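Putative silent information regulator 2 (Leishmania infantum, PDB 5OL0) removes acetyl groups from protein lysine side chains in an NAD-dependent reaction and probably regulates gene expression. Local coordinates at residues A145-T159 against C178-V190. Numbering follows the deposited sequence.
Sequences AHGSFAAAACIECHT and CSTCGGIVKPNVV. With ZN (zinc ion), chain E.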
loop_
_atom_site.group_PDB
_atom_site.type_symbol
_atom_site.label_atom_id
_atom_site.label_comp_id
_atom_site.label_asym_id
_atom_site.label_seq_id
_atom_site.Cartn_x
_atom_site.Cartn_y
_atom_site.Cartn_z
ATOM N N ALA A 145 -4.550 3.684 3.895
ATOM C CA ALA A 145 -5.724 4.154 3.205
ATOM C C ALA A 145 -6.878 3.150 3.060
ATOM O O ALA A 145 -8.023 3.562 2.850
ATOM C CB ALA A 145 -5.341 4.676 1.826
ATOM N N HIS A 146 -6.562 1.863 3.162
ATOM C CA HIS A 146 -7.520 0.778 3.121
ATOM C C HIS A 146 -7.592 -0.014 4.395
ATOM O O HIS A 146 -8.024 -1.152 4.378
ATOM C CB HIS A 146 -7.177 -0.165 1.992
ATOM C CG HIS A 146 -7.346 0.469 0.649
ATOM N ND1 HIS A 146 -6.752 -0.027 -0.494
ATOM C CD2 HIS A 146 -8.033 1.571 0.270
ATOM C CE1 HIS A 146 -7.044 0.759 -1.508
ATOM N NE2 HIS A 146 -7.816 1.741 -1.069
ATOM N N GLY A 147 -7.161 0.598 5.476
ATOM C CA GLY A 147 -7.164 -0.026 6.811
ATOM C C GLY A 147 -6.213 -1.170 6.956
ATOM O O GLY A 147 -5.210 -1.234 6.244
ATOM N N SER A 148 -6.542 -2.079 7.883
ATOM C CA SER A 148 -5.712 -3.244 8.215
ATOM C C SER A 148 -6.439 -4.140 9.215
ATOM O O SER A 148 -7.604 -3.824 9.644
ATOM C CB SER A 148 -4.386 -2.797 8.881
ATOM O OG SER A 148 -4.585 -2.483 10.268
ATOM N N PHE A 149 -5.754 -5.242 9.580
ATOM C CA PHE A 149 -6.265 -6.249 10.551
ATOM C C PHE A 149 -5.931 -5.955 12.014
ATOM O O PHE A 149 -5.944 -6.858 12.901
ATOM C CB PHE A 149 -5.789 -7.643 10.169
ATOM C CG PHE A 149 -6.522 -8.245 8.987
ATOM C CD1 PHE A 149 -6.450 -7.662 7.725
ATOM C CD2 PHE A 149 -7.257 -9.404 9.129
ATOM C CE1 PHE A 149 -7.138 -8.222 6.646
ATOM C CE2 PHE A 149 -7.976 -9.943 8.071
ATOM C CZ PHE A 149 -7.912 -9.350 6.819
ATOM N N ALA A 150 -5.679 -4.694 12.297
ATOM C CA ALA A 150 -5.219 -4.311 13.618
ATOM C C ALA A 150 -6.360 -4.057 14.565
ATOM O O ALA A 150 -6.115 -4.077 15.747
ATOM C CB ALA A 150 -4.329 -3.087 13.535
ATOM N N ALA A 151 -7.562 -3.779 14.044
ATOM C CA ALA A 151 -8.764 -3.442 14.836
ATOM C C ALA A 151 -9.950 -3.954 14.022
ATOM O O ALA A 151 -9.774 -4.363 12.869
ATOM C CB ALA A 151 -8.891 -1.932 15.051
ATOM N N ALA A 152 -11.123 -3.968 14.631
ATOM C CA ALA A 152 -12.304 -4.544 14.021
ATOM C C ALA A 152 -13.526 -3.718 14.412
ATOM O O ALA A 152 -13.499 -3.014 15.448
ATOM C CB ALA A 152 -12.469 -5.996 14.487
ATOM N N ALA A 153 -14.605 -3.855 13.641
ATOM C CA ALA A 153 -15.826 -3.073 13.906
ATOM C C ALA A 153 -17.027 -3.649 13.173
ATOM O O ALA A 153 -16.881 -4.322 12.134
ATOM C CB ALA A 153 -15.616 -1.586 13.495
ATOM N N CYS A 154 -18.216 -3.392 13.716
ATOM C CA CYS A 154 -19.476 -3.695 13.015
ATOM C C CYS A 154 -19.654 -2.892 11.733
ATOM O O CYS A 154 -19.471 -1.685 11.722
ATOM C CB CYS A 154 -20.660 -3.345 13.906
ATOM S SG CYS A 154 -22.266 -3.758 13.165
ATOM N N ILE A 155 -19.997 -3.547 10.643
ATOM C CA ILE A 155 -20.223 -2.819 9.388
ATOM C C ILE A 155 -21.558 -2.031 9.394
ATOM O O ILE A 155 -21.681 -1.098 8.634
ATOM C CB ILE A 155 -20.206 -3.750 8.142
ATOM C CG1 ILE A 155 -21.500 -4.587 8.072
ATOM C CG2 ILE A 155 -18.888 -4.570 8.096
ATOM C CD1 ILE A 155 -21.559 -5.566 6.936
ATOM N N GLU A 156 -22.560 -2.440 10.182
ATOM C CA GLU A 156 -23.852 -1.718 10.221
ATOM C C GLU A 156 -23.753 -0.464 11.119
ATOM O O GLU A 156 -23.965 0.640 10.642
ATOM C CB GLU A 156 -25.041 -2.631 10.659
ATOM C CG GLU A 156 -25.375 -3.894 9.830
ATOM C CD GLU A 156 -25.291 -3.783 8.290
ATOM O OE1 GLU A 156 -25.280 -2.673 7.673
ATOM O OE2 GLU A 156 -25.251 -4.857 7.644
ATOM N N CYS A 157 -23.419 -0.623 12.403
ATOM C CA CYS A 157 -23.347 0.517 13.348
ATOM C C CYS A 157 -21.959 1.064 13.649
ATOM O O CYS A 157 -21.852 2.007 14.423
ATOM C CB CYS A 157 -24.050 0.146 14.665
ATOM S SG CYS A 157 -23.167 -1.000 15.787
ATOM N N HIS A 158 -20.897 0.481 13.082
ATOM C CA HIS A 158 -19.513 0.958 13.296
ATOM C C HIS A 158 -18.964 0.871 14.754
ATOM O O HIS A 158 -17.884 1.396 15.061
ATOM C CB HIS A 158 -19.326 2.345 12.643
ATOM C CG HIS A 158 -19.663 2.354 11.175
ATOM N ND1 HIS A 158 -18.902 1.697 10.228
ATOM C CD2 HIS A 158 -20.714 2.880 10.506
ATOM C CE1 HIS A 158 -19.456 1.830 9.040
ATOM N NE2 HIS A 158 -20.555 2.548 9.180
ATOM N N THR A 159 -19.660 0.143 15.628
ATOM C CA THR A 159 -19.174 -0.056 17.007
ATOM C C THR A 159 -17.931 -0.994 17.006
ATOM O O THR A 159 -18.050 -2.154 16.534
ATOM C CB THR A 159 -20.216 -0.747 17.916
ATOM O OG1 THR A 159 -21.417 0.026 17.942
ATOM C CG2 THR A 159 -19.683 -0.932 19.355
ATOM N N CYS A 178 -21.812 -8.176 15.969
ATOM C CA CYS A 178 -21.924 -7.028 16.839
ATOM C C CYS A 178 -22.797 -7.350 18.060
ATOM O O CYS A 178 -23.831 -7.971 17.910
ATOM C CB CYS A 178 -22.624 -5.931 16.059
ATOM S SG CYS A 178 -22.648 -4.301 16.804
ATOM N N SER A 179 -22.399 -6.903 19.245
ATOM C CA SER A 179 -23.192 -7.117 20.480
ATOM C C SER A 179 -24.187 -5.970 20.747
ATOM O O SER A 179 -24.760 -5.883 21.832
ATOM C CB SER A 179 -22.262 -7.252 21.678
ATOM O OG SER A 179 -21.221 -8.175 21.398
ATOM N N THR A 180 -24.343 -5.071 19.778
ATOM C CA THR A 180 -25.294 -3.975 19.841
ATOM C C THR A 180 -26.449 -4.239 18.864
ATOM O O THR A 180 -27.609 -4.169 19.271
ATOM C CB THR A 180 -24.610 -2.621 19.550
ATOM O OG1 THR A 180 -23.706 -2.300 20.622
ATOM C CG2 THR A 180 -25.648 -1.488 19.384
ATOM N N CYS A 181 -26.141 -4.568 17.603
ATOM C CA CYS A 181 -27.157 -4.673 16.550
ATOM C C CYS A 181 -27.219 -6.022 15.843
ATOM O O CYS A 181 -28.009 -6.197 14.896
ATOM C CB CYS A 181 -26.894 -3.559 15.515
ATOM S SG CYS A 181 -25.610 -3.895 14.263
ATOM N N GLY A 182 -26.374 -6.976 16.251
ATOM C CA GLY A 182 -26.268 -8.220 15.508
ATOM C C GLY A 182 -25.693 -8.078 14.101
ATOM O O GLY A 182 -25.678 -9.047 13.324
ATOM N N GLY A 183 -25.191 -6.897 13.748
ATOM C CA GLY A 183 -24.494 -6.758 12.487
ATOM C C GLY A 183 -23.237 -7.632 12.366
ATOM O O GLY A 183 -22.679 -8.133 13.349
ATOM N N ILE A 184 -22.837 -7.837 11.133
ATOM C CA ILE A 184 -21.608 -8.535 10.812
ATOM C C ILE A 184 -20.380 -7.676 11.119
ATOM O O ILE A 184 -20.310 -6.501 10.704
ATOM C CB ILE A 184 -21.551 -8.892 9.322
ATOM C CG1 ILE A 184 -22.532 -10.036 9.016
ATOM C CG2 ILE A 184 -20.125 -9.347 8.927
ATOM C CD1 ILE A 184 -23.009 -10.019 7.565
ATOM N N VAL A 185 -19.426 -8.267 11.830
ATOM C CA VAL A 185 -18.159 -7.595 12.190
ATOM C C VAL A 185 -17.100 -8.054 11.192
ATOM O O VAL A 185 -17.107 -9.234 10.680
ATOM C CB VAL A 185 -17.773 -7.872 13.656
ATOM C CG1 VAL A 185 -16.299 -7.561 13.966
ATOM C CG2 VAL A 185 -18.681 -7.048 14.573
ATOM N N LYS A 186 -16.208 -7.116 10.882
ATOM C CA LYS A 186 -14.993 -7.418 10.166
ATOM C C LYS A 186 -13.856 -6.590 10.700
ATOM O O LYS A 186 -14.094 -5.552 11.365
ATOM C CB LYS A 186 -15.170 -7.226 8.657
ATOM C CG LYS A 186 -15.559 -5.823 8.230
ATOM C CD LYS A 186 -15.163 -5.624 6.770
ATOM C CE LYS A 186 -15.639 -4.263 6.295
ATOM N NZ LYS A 186 -14.890 -3.141 6.931
ATOM N N PRO A 187 -12.614 -7.034 10.421
ATOM C CA PRO A 187 -11.466 -6.148 10.632
ATOM C C PRO A 187 -11.649 -4.876 9.875
ATOM O O PRO A 187 -12.420 -4.861 8.872
ATOM C CB PRO A 187 -10.306 -6.937 10.066
ATOM C CG PRO A 187 -10.724 -8.341 10.185
ATOM C CD PRO A 187 -12.200 -8.341 9.884
ATOM N N ASN A 188 -10.997 -3.821 10.323
ATOM C CA ASN A 188 -11.169 -2.471 9.758
ATOM C C ASN A 188 -10.369 -2.351 8.490
ATOM O O ASN A 188 -9.504 -1.496 8.370
ATOM C CB ASN A 188 -10.814 -1.349 10.782
ATOM C CG ASN A 188 -11.871 -1.209 11.897
ATOM O OD1 ASN A 188 -12.955 -1.824 11.823
ATOM N ND2 ASN A 188 -11.555 -0.444 12.953
ATOM N N VAL A 189 -10.604 -3.273 7.570
ATOM C CA VAL A 189 -10.181 -3.129 6.170
ATOM C C VAL A 189 -11.261 -2.348 5.458
ATOM O O VAL A 189 -12.405 -2.616 5.664
ATOM C CB VAL A 189 -10.000 -4.483 5.494
ATOM C CG1 VAL A 189 -9.676 -4.310 4.020
ATOM C CG2 VAL A 189 -8.852 -5.202 6.169
ATOM N N VAL A 190 -10.892 -1.354 4.648
ATOM C CA VAL A 190 -11.850 -0.656 3.807
ATOM C C VAL A 190 -12.251 -1.601 2.645
ATOM O O VAL A 190 -11.412 -2.052 1.859
ATOM C CB VAL A 190 -11.301 0.686 3.276
ATOM C CG1 VAL A 190 -12.374 1.430 2.422
ATOM C CG2 VAL A 190 -10.867 1.594 4.407
HETATM ZN ZN ZN E . -23.525 -3.103 15.004
HETATM O O HOH W 1 -12.918 -0.305 15.672
HETATM O O HOH W 2 -15.135 -2.865 9.917
#
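C154 and C178 each hold SG opposite their own backbone N (chi1 -177° in C154), while C157 and C181 swing theirs between N and the carbonyl carbon (chi1 75° in C157); from these two paired CxxC turns four sulfurs converge on one zinc ion, the structural zinc module of sirtuins. C154 SG lies 2.3 Å from the zinc and also accepts the N-H of C157, a bond suited to a thiolate, which probably spreads its charge. G183, lacking a side chain, lets the chain pass close beside C154 SG. From the zinc, strands 151-154 and 185-187 run antiparallel, A153 and K186 exchanging both backbone bonds, and I155 N meets I184 O at 3.0 Å, almost straight. I155 lays CG2 3.6 Å from K186 CG, the two side chains crossing at about a right angle, so the lysine's methylenes serve as apolar surface while its ammonium bonds to V189 O and forms a salt bridge with E194. Just before the corner at N188, P187 sets CB over one face of the F149 ring, a CH-pi contact; after it, V189 CG2 approaches F149 CE1 obliquely. Next, V190 pairs with H146, the probable proton acceptor, whose carbonyl O receives V190 N at 2.9 Å from above the carbonyl plane.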